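Local coordinates for cytochrome c552 (Thermochromatium tepidum, PDB 5ZE8), which carries five hemes c in one low-potential chain and probably transfers electrons in a thermophilic purple sulfur photosynthetic bacterium, at residues 83-97 / 106-118. Residues are numbered along the deposited sequence; the frame is centred on the assembly and turned at random.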
ATOM      1  N   PRO A  83      -5.165  -6.347  20.291  1.00 14.73           N
ATOM      2  CA  PRO A  83      -3.765  -5.936  20.123  1.00 14.74           C
ATOM      3  C   PRO A  83      -3.082  -5.450  21.376  1.00 15.41           C
ATOM      4  O   PRO A  83      -1.882  -5.197  21.332  1.00 16.40           O
ATOM      5  CB  PRO A  83      -3.894  -4.730  19.164  1.00 14.34           C
ATOM      6  CG  PRO A  83      -5.258  -4.265  19.355  1.00 15.61           C
ATOM      7  CD  PRO A  83      -6.106  -5.408  19.686  1.00 15.82           C
ATOM      8  N   THR A  84      -3.816  -5.386  22.502  1.00 16.45           N
ATOM      9  CA  THR A  84      -3.238  -5.022  23.797  1.00 16.70           C
ATOM     10  C   THR A  84      -3.030  -6.258  24.686  1.00 16.59           C
ATOM     11  O   THR A  84      -2.712  -6.091  25.853  1.00 18.42           O
ATOM     12  CB  THR A  84      -4.094  -4.071  24.565  1.00 20.71           C
ATOM     13  OG1 THR A  84      -5.359  -4.680  24.731  1.00 22.92           O
ATOM     14  CG2 THR A  84      -4.221  -2.784  23.825  1.00 20.77           C
ATOM     15  N   ALA A  85      -3.123  -7.444  24.117  1.00 14.78           N
ATOM     16  CA  ALA A  85      -2.950  -8.708  24.859  1.00 17.38           C
ATOM     17  C   ALA A  85      -1.654  -9.431  24.450  1.00 16.59           C
ATOM     18  O   ALA A  85      -1.417  -9.570  23.239  1.00 17.35           O
ATOM     19  CB  ALA A  85      -4.161  -9.582  24.718  1.00 16.51           C
ATOM     20  N   GLU A  86      -0.912  -9.977  25.436  1.00 16.31           N
ATOM     21  CA  GLU A  86       0.160 -10.943  25.160  1.00 16.51           C
ATOM     22  C   GLU A  86      -0.400 -12.309  24.826  1.00 14.85           C
ATOM     23  O   GLU A  86      -1.558 -12.651  25.203  1.00 16.29           O
ATOM     24  CB  GLU A  86       1.154 -11.042  26.348  1.00 17.60           C
ATOM     25  CG  GLU A  86       2.399 -11.868  26.067  1.00 19.14           C
ATOM     26  CD  GLU A  86       3.209 -11.366  24.868  1.00 21.12           C
ATOM     27  OE1 GLU A  86       2.902 -11.809  23.723  1.00 17.82           O
ATOM     28  OE2 GLU A  86       4.144 -10.555  25.119  1.00 24.93           O
ATOM     29  N   GLY A  87       0.372 -13.071  24.031  1.00 15.58           N
ATOM     30  CA  GLY A  87       0.053 -14.474  23.737  1.00 15.49           C
ATOM     31  C   GLY A  87      -1.053 -14.720  22.806  1.00 16.39           C
ATOM     32  O   GLY A  87      -1.612 -15.820  22.704  1.00 18.81           O
ATOM     33  N   MET A  88      -1.410 -13.684  22.021  1.00 14.63           N
ATOM     34  CA  MET A  88      -2.413 -13.888  21.015  1.00 14.82           C
ATOM     35  C   MET A  88      -1.877 -14.766  19.861  1.00 14.78           C
ATOM     36  O   MET A  88      -0.672 -14.847  19.612  1.00 14.78           O
ATOM     37  CB  MET A  88      -2.881 -12.570  20.445  1.00 16.77           C
ATOM     38  CG  MET A  88      -3.585 -11.645  21.398  1.00 19.37           C
ATOM     39  SD  MET A  88      -5.158 -12.313  22.040  1.00 21.70           S
ATOM     40  CE  MET A  88      -4.597 -13.307  23.434  1.00 23.15           C
ATOM     41  N   VAL A  89      -2.816 -15.482  19.243  1.00 15.57           N
ATOM     42  CA  VAL A  89      -2.567 -16.338  18.070  1.00 15.59           C
ATOM     43  C   VAL A  89      -3.655 -16.094  17.060  1.00 16.47           C
ATOM     44  O   VAL A  89      -4.732 -15.618  17.379  1.00 18.31           O
ATOM     45  CB  VAL A  89      -2.441 -17.872  18.413  1.00 17.22           C
ATOM     46  CG1 VAL A  89      -1.355 -18.095  19.396  1.00 16.94           C
ATOM     47  CG2 VAL A  89      -3.792 -18.362  18.924  1.00 17.59           C
ATOM     48  N   HIS A  90      -3.389 -16.479  15.837  1.00 17.38           N
ATOM     49  CA  HIS A  90      -4.406 -16.453  14.830  1.00 18.24           C
ATOM     50  C   HIS A  90      -5.594 -17.377  15.156  1.00 17.76           C
ATOM     51  O   HIS A  90      -5.402 -18.501  15.685  1.00 24.85           O
ATOM     52  CB  HIS A  90      -3.717 -16.803  13.543  1.00 21.07           C
ATOM     53  CG  HIS A  90      -4.531 -16.532  12.341  1.00 21.33           C
ATOM     54  ND1 HIS A  90      -5.491 -17.404  11.865  1.00 22.45           N
ATOM     55  CD2 HIS A  90      -4.526 -15.468  11.494  1.00 17.36           C
ATOM     56  CE1 HIS A  90      -6.016 -16.897  10.752  1.00 20.28           C
ATOM     57  NE2 HIS A  90      -5.449 -15.714  10.523  1.00 19.60           N
ATOM     58  N   LYS A  91      -6.809 -16.887  15.023  1.00 18.39           N
ATOM     59  CA  LYS A  91      -8.004 -17.644  15.498  1.00 20.01           C
ATOM     60  C   LYS A  91      -8.268 -18.903  14.716  1.00 22.66           C
ATOM     61  O   LYS A  91      -9.063 -19.731  15.185  1.00 26.04           O
ATOM     62  CB  LYS A  91      -9.239 -16.768  15.504  1.00 21.35           C
ATOM     63  CG  LYS A  91      -9.285 -15.708  16.631  1.00 23.61           C
ATOM     64  CD  LYS A  91     -10.539 -14.840  16.492  1.00 26.09           C
ATOM     65  CE  LYS A  91     -10.525 -13.574  17.341  1.00 28.08           C
ATOM     66  NZ  LYS A  91     -11.702 -12.704  17.015  1.00 33.02           N
ATOM     67  N   LYS A  92      -7.652 -19.067  13.549  1.00 23.42           N
ATOM     68  CA  LYS A  92      -7.750 -20.295  12.698  1.00 22.46           C
ATOM     69  C   LYS A  92      -6.555 -21.117  12.770  1.00 23.97           C
ATOM     70  O   LYS A  92      -6.732 -22.303  13.120  1.00 26.99           O
ATOM     71  CB  LYS A  92      -8.051 -20.015  11.241  1.00 26.41           C
ATOM     72  CG  LYS A  92      -9.346 -19.287  11.131  1.00 30.32           C
ATOM     73  CD  LYS A  92      -9.904 -19.400   9.747  1.00 38.09           C
ATOM     74  CE  LYS A  92     -10.779 -20.633   9.623  1.00 43.73           C
ATOM     75  NZ  LYS A  92     -11.277 -20.792   8.217  1.00 50.32           N
ATOM     76  N   SER A  93      -5.362 -20.550  12.591  1.00 21.37           N
ATOM     77  CA  SER A  93      -4.151 -21.313  12.526  1.00 21.39           C
ATOM     78  C   SER A  93      -3.522 -21.591  13.907  1.00 19.42           C
ATOM     79  O   SER A  93      -2.659 -22.469  14.011  1.00 22.89           O
ATOM     80  CB  SER A  93      -3.125 -20.672  11.612  1.00 22.45           C
ATOM     81  OG  SER A  93      -2.419 -19.622  12.329  1.00 21.05           O
ATOM     82  N   GLY A  94      -3.913 -20.855  14.937  1.00 19.13           N
ATOM     83  CA  GLY A  94      -3.235 -21.016  16.232  1.00 21.65           C
ATOM     84  C   GLY A  94      -1.761 -20.620  16.345  1.00 19.52           C
ATOM     85  O   GLY A  94      -1.108 -20.915  17.349  1.00 20.97           O
ATOM     86  N   LYS A  95      -1.224 -19.967  15.310  1.00 18.18           N
ATOM     87  CA  LYS A  95       0.209 -19.605  15.249  1.00 18.40           C
ATOM     88  C   LYS A  95       0.366 -18.141  15.698  1.00 14.62           C
ATOM     89  O   LYS A  95      -0.602 -17.406  15.742  1.00 15.93           O
ATOM     90  CB  LYS A  95       0.758 -19.714  13.849  1.00 19.78           C
ATOM     91  CG  LYS A  95       0.781 -21.156  13.292  1.00 27.90           C
ATOM     92  CD  LYS A  95       1.571 -21.185  12.006  1.00 34.11           C
ATOM     93  CE  LYS A  95       1.457 -22.538  11.331  1.00 40.40           C
ATOM     94  NZ  LYS A  95       1.879 -22.365   9.906  1.00 48.62           N
ATOM     95  N   PHE A  96       1.568 -17.806  16.070  1.00 16.75           N
ATOM     96  CA  PHE A  96       1.943 -16.404  16.325  1.00 14.39           C
ATOM     97  C   PHE A  96       1.387 -15.588  15.153  1.00 13.95           C
ATOM     98  O   PHE A  96       1.523 -15.956  13.966  1.00 15.10           O
ATOM     99  CB  PHE A  96       3.457 -16.266  16.415  1.00 14.40           C
ATOM    100  CG  PHE A  96       3.925 -14.879  16.776  1.00 13.58           C
ATOM    101  CD1 PHE A  96       3.973 -14.521  18.069  1.00 12.21           C
ATOM    102  CD2 PHE A  96       4.225 -13.961  15.800  1.00 13.19           C
ATOM    103  CE1 PHE A  96       4.355 -13.253  18.466  1.00 11.32           C
ATOM    104  CE2 PHE A  96       4.624 -12.692  16.149  1.00 12.21           C
ATOM    105  CZ  PHE A  96       4.662 -12.344  17.476  1.00 12.32           C
ATOM    106  N   PRO A  97       0.779 -14.451  15.428  1.00 12.89           N
ATOM    107  CA  PRO A  97       0.013 -13.771  14.366  1.00 13.04           C
ATOM    108  C   PRO A  97       0.896 -13.285  13.202  1.00 12.97           C
ATOM    109  O   PRO A  97       1.747 -12.355  13.386  1.00 12.61           O
ATOM    110  CB  PRO A  97      -0.618 -12.607  15.107  1.00 14.56           C
ATOM    111  CG  PRO A  97      -0.634 -13.014  16.585  1.00 14.69           C
ATOM    112  CD  PRO A  97       0.587 -13.796  16.737  1.00 13.12           C
ATOM    113  N   ASN A 106       8.817  -4.840  14.842  1.00 10.15           N
ATOM    114  CA  ASN A 106       9.647  -5.010  16.022  1.00 10.42           C
ATOM    115  C   ASN A 106       9.006  -5.836  17.116  1.00 11.15           C
ATOM    116  O   ASN A 106       9.755  -6.470  17.879  1.00 12.58           O
ATOM    117  CB  ASN A 106      10.019  -3.652  16.560  1.00 10.81           C
ATOM    118  CG  ASN A 106      10.736  -2.772  15.503  1.00 11.13           C
ATOM    119  OD1 ASN A 106      11.665  -3.218  14.769  1.00 11.55           O
ATOM    120  ND2 ASN A 106      10.386  -1.473  15.530  1.00  9.87           N
ATOM    121  N   ALA A 107       7.703  -5.874  17.119  1.00 10.59           N
ATOM    122  CA  ALA A 107       6.963  -6.781  18.060  1.00 10.83           C
ATOM    123  C   ALA A 107       7.191  -8.222  17.613  1.00 12.50           C
ATOM    124  O   ALA A 107       7.518  -9.034  18.433  1.00 10.11           O
ATOM    125  CB  ALA A 107       5.491  -6.442  18.111  1.00 11.13           C
ATOM    126  N   ALA A 108       7.079  -8.492  16.297  1.00 11.66           N
ATOM    127  CA  ALA A 108       7.314  -9.847  15.845  1.00 11.86           C
ATOM    128  C   ALA A 108       8.781 -10.219  16.126  1.00 13.29           C
ATOM    129  O   ALA A 108       9.066 -11.337  16.536  1.00 13.47           O
ATOM    130  CB  ALA A 108       7.030  -9.887  14.410  1.00 12.87           C
ATOM    131  N   ARG A 109       9.714  -9.268  16.009  1.00 11.94           N
ATOM    132  CA  ARG A 109      11.141  -9.582  16.258  1.00 12.99           C
ATOM    133  C   ARG A 109      11.400  -9.972  17.718  1.00 14.32           C
ATOM    134  O   ARG A 109      12.291 -10.816  17.966  1.00 18.07           O
ATOM    135  CB  ARG A 109      12.012  -8.397  15.890  1.00 14.95           C
ATOM    136  CG  ARG A 109      13.494  -8.678  15.943  1.00 17.45           C
ATOM    137  CD  ARG A 109      14.147  -7.563  15.245  1.00 19.90           C
ATOM    138  NE  ARG A 109      15.592  -7.677  15.233  1.00 20.55           N
ATOM    139  CZ  ARG A 109      16.356  -6.870  14.547  1.00 20.00           C
ATOM    140  NH1 ARG A 109      15.814  -5.877  13.823  1.00 19.42           N
ATOM    141  NH2 ARG A 109      17.703  -7.088  14.623  1.00 24.41           N
ATOM    142  N   ASP A 110      10.576  -9.478  18.620  1.00 11.87           N
ATOM    143  CA  ASP A 110      10.657  -9.781  20.040  1.00 11.93           C
ATOM    144  C   ASP A 110       9.665 -10.868  20.472  1.00 12.88           C
ATOM    145  O   ASP A 110       9.530 -11.173  21.689  1.00 14.15           O
ATOM    146  CB  ASP A 110      10.397  -8.477  20.846  1.00 13.17           C
ATOM    147  CG  ASP A 110      11.571  -7.582  20.872  1.00 15.14           C
ATOM    148  OD1 ASP A 110      12.680  -8.014  20.421  1.00 17.94           O
ATOM    149  OD2 ASP A 110      11.384  -6.377  21.231  1.00 16.83           O
ATOM    150  N   GLN A 111       9.004 -11.546  19.510  1.00 12.55           N
ATOM    151  CA  GLN A 111       7.996 -12.606  19.833  1.00 12.56           C
ATOM    152  C   GLN A 111       6.950 -12.134  20.825  1.00 13.13           C
ATOM    153  O   GLN A 111       6.610 -12.877  21.794  1.00 14.70           O
ATOM    154  CB  GLN A 111       8.659 -13.933  20.318  1.00 14.24           C
ATOM    155  CG  GLN A 111       7.838 -15.227  20.094  1.00 16.44           C
ATOM    156  CD  GLN A 111       7.717 -15.703  18.673  1.00 17.31           C
ATOM    157  OE1 GLN A 111       6.779 -16.496  18.380  1.00 22.94           O
ATOM    158  NE2 GLN A 111       8.606 -15.318  17.798  1.00 18.65           N
ATOM    159  N   THR A 112       6.379 -10.965  20.597  1.00 12.69           N
ATOM    160  CA  THR A 112       5.300 -10.445  21.456  1.00 13.49           C
ATOM    161  C   THR A 112       4.121  -9.935  20.649  1.00 13.38           C
ATOM    162  O   THR A 112       4.346  -9.411  19.522  1.00 13.00           O
ATOM    163  CB  THR A 112       5.810  -9.338  22.379  1.00 14.46           C
ATOM    164  OG1 THR A 112       4.745  -8.904  23.263  1.00 15.47           O
ATOM    165  CG2 THR A 112       6.320  -8.133  21.656  1.00 14.16           C
ATOM    166  N   THR A 113       2.930 -10.084  21.197  1.00 12.96           N
ATOM    167  CA  THR A 113       1.697  -9.651  20.579  1.00 11.38           C
ATOM    168  C   THR A 113       1.087  -8.459  21.306  1.00 12.61           C
ATOM    169  O   THR A 113       0.071  -7.948  20.861  1.00 13.40           O
ATOM    170  CB  THR A 113       0.651 -10.770  20.380  1.00 12.47           C
ATOM    171  OG1 THR A 113       0.125 -11.183  21.675  1.00 12.64           O
ATOM    172  CG2 THR A 113       1.294 -11.961  19.746  1.00 11.40           C
ATOM    173  N   LYS A 114       1.740  -7.987  22.363  1.00 12.74           N
ATOM    174  CA  LYS A 114       1.183  -6.871  23.140  1.00 14.11           C
ATOM    175  C   LYS A 114       1.739  -5.574  22.621  1.00 12.31           C
ATOM    176  O   LYS A 114       2.827  -5.146  22.983  1.00 14.53           O
ATOM    177  CB  LYS A 114       1.522  -7.063  24.652  1.00 16.63           C
ATOM    178  CG  LYS A 114       0.817  -5.984  25.479  1.00 19.31           C
ATOM    179  CD  LYS A 114       0.853  -6.330  26.955  1.00 22.61           C
ATOM    180  CE  LYS A 114       0.506  -5.119  27.838  1.00 25.29           C
ATOM    181  NZ  LYS A 114      -0.760  -4.497  27.463  1.00 26.01           N
ATOM    182  N   LEU A 115       0.983  -5.026  21.682  1.00 13.58           N
ATOM    183  CA  LEU A 115       1.526  -3.969  20.817  1.00 13.58           C
ATOM    184  C   LEU A 115       1.622  -2.642  21.543  1.00 15.47           C
ATOM    185  O   LEU A 115       2.313  -1.743  21.064  1.00 15.31           O
ATOM    186  CB  LEU A 115       0.651  -3.844  19.579  1.00 14.51           C
ATOM    187  CG  LEU A 115       0.581  -5.127  18.739  1.00 13.54           C
ATOM    188  CD1 LEU A 115      -0.276  -4.898  17.516  1.00 14.68           C
ATOM    189  CD2 LEU A 115       1.970  -5.711  18.438  1.00 14.74           C
ATOM    190  N   ASP A 116       0.922  -2.468  22.683  1.00 15.50           N
ATOM    191  CA  ASP A 116       0.953  -1.191  23.359  1.00 16.66           C
ATOM    192  C   ASP A 116       2.036  -1.076  24.385  1.00 16.11           C
ATOM    193  O   ASP A 116       2.153  -0.065  25.048  1.00 18.53           O
ATOM    194  CB  ASP A 116      -0.395  -0.827  24.018  1.00 18.32           C
ATOM    195  CG  ASP A 116      -0.869  -1.771  25.060  1.00 23.62           C
ATOM    196  OD1 ASP A 116      -0.368  -2.874  25.139  1.00 20.15           O
ATOM    197  OD2 ASP A 116      -1.868  -1.343  25.763  1.00 22.00           O
ATOM    198  N   ALA A 117       2.843  -2.094  24.532  1.00 16.06           N
ATOM    199  CA  ALA A 117       3.839  -2.128  25.598  1.00 17.24           C
ATOM    200  C   ALA A 117       5.063  -1.301  25.445  1.00 17.49           C
ATOM    201  O   ALA A 117       5.734  -1.035  26.473  1.00 19.37           O
ATOM    202  CB  ALA A 117       4.256  -3.553  25.807  1.00 19.30           C
ATOM    203  N   HIS A 118       5.410  -0.875  24.216  1.00 14.73           N
ATOM    204  CA  HIS A 118       6.668  -0.254  23.989  1.00 12.74           C
ATOM    205  C   HIS A 118       6.608   0.563  22.705  1.00 11.84           C
ATOM    206  O   HIS A 118       5.918   0.108  21.817  1.00 13.22           O
ATOM    207  CB  HIS A 118       7.778  -1.278  23.962  1.00 14.18           C
ATOM    208  CG  HIS A 118       9.140  -0.702  23.998  1.00 15.42           C
ATOM    209  ND1 HIS A 118       9.757  -0.210  22.882  1.00 15.20           N
ATOM    210  CD2 HIS A 118      10.076  -0.639  24.992  1.00 15.91           C
ATOM    211  CE1 HIS A 118      10.974   0.212  23.187  1.00 15.61           C
ATOM    212  NE2 HIS A 118      11.195  -0.068  24.469  1.00 14.89           N
TER
HETATM  213  O   HOH W   1       3.520 -14.169  22.016  1.00 26.52           O
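Glu86 OE1 is gripped by three donors: Thr113 N at 3.1 Å, Gly87 N on the anti lone pair, and a water that also reaches weakly to Gln111 O. The other oxygen, Glu86 OE2, accepts from Thr112 OG1 at 2.6 Å, which fixes the carboxylate's rotation. Thr113 N and the Thr112 hydroxyl each meet their oxygen on its syn side, tilted 32° and 26° from the carboxylate plane. With CG anti to the backbone N, the bend at chi2 brings the carboxylate in toward 112-113. Thr112 OG1 in turn accepts from Lys114 N in an ST turn, and the chain arrives here from helix 105-109, which ends in a Schellman motif with Gln111 as its C-prime residue. Within this cytochrome c554-like region, the loop between helices 70-79 and 100-103 is thus sewn to the turn that leaves the next helix. Thr113 works both ways: OG1 gives its proton to Ala85 O, in the carbonyl plane at 2.7 Å, and accepts from Met88 N at 3.0 Å. Further along, Leu115 N bonds Pro83 O at 2.9 Å, while Lys114 NZ donates to Thr84 O and makes a salt bridge with Asp116 OD1. Gln111 CD covers one face of the Phe96 ring, the amide plane turned 38° from it, and Pro97 CD the opposite one, both toward the rim; Thr113 CG2 approaches obliquely, 3.6 Å from Phe96 CE1. The side chain of Pro97 is about 6 Å from a bound heme c.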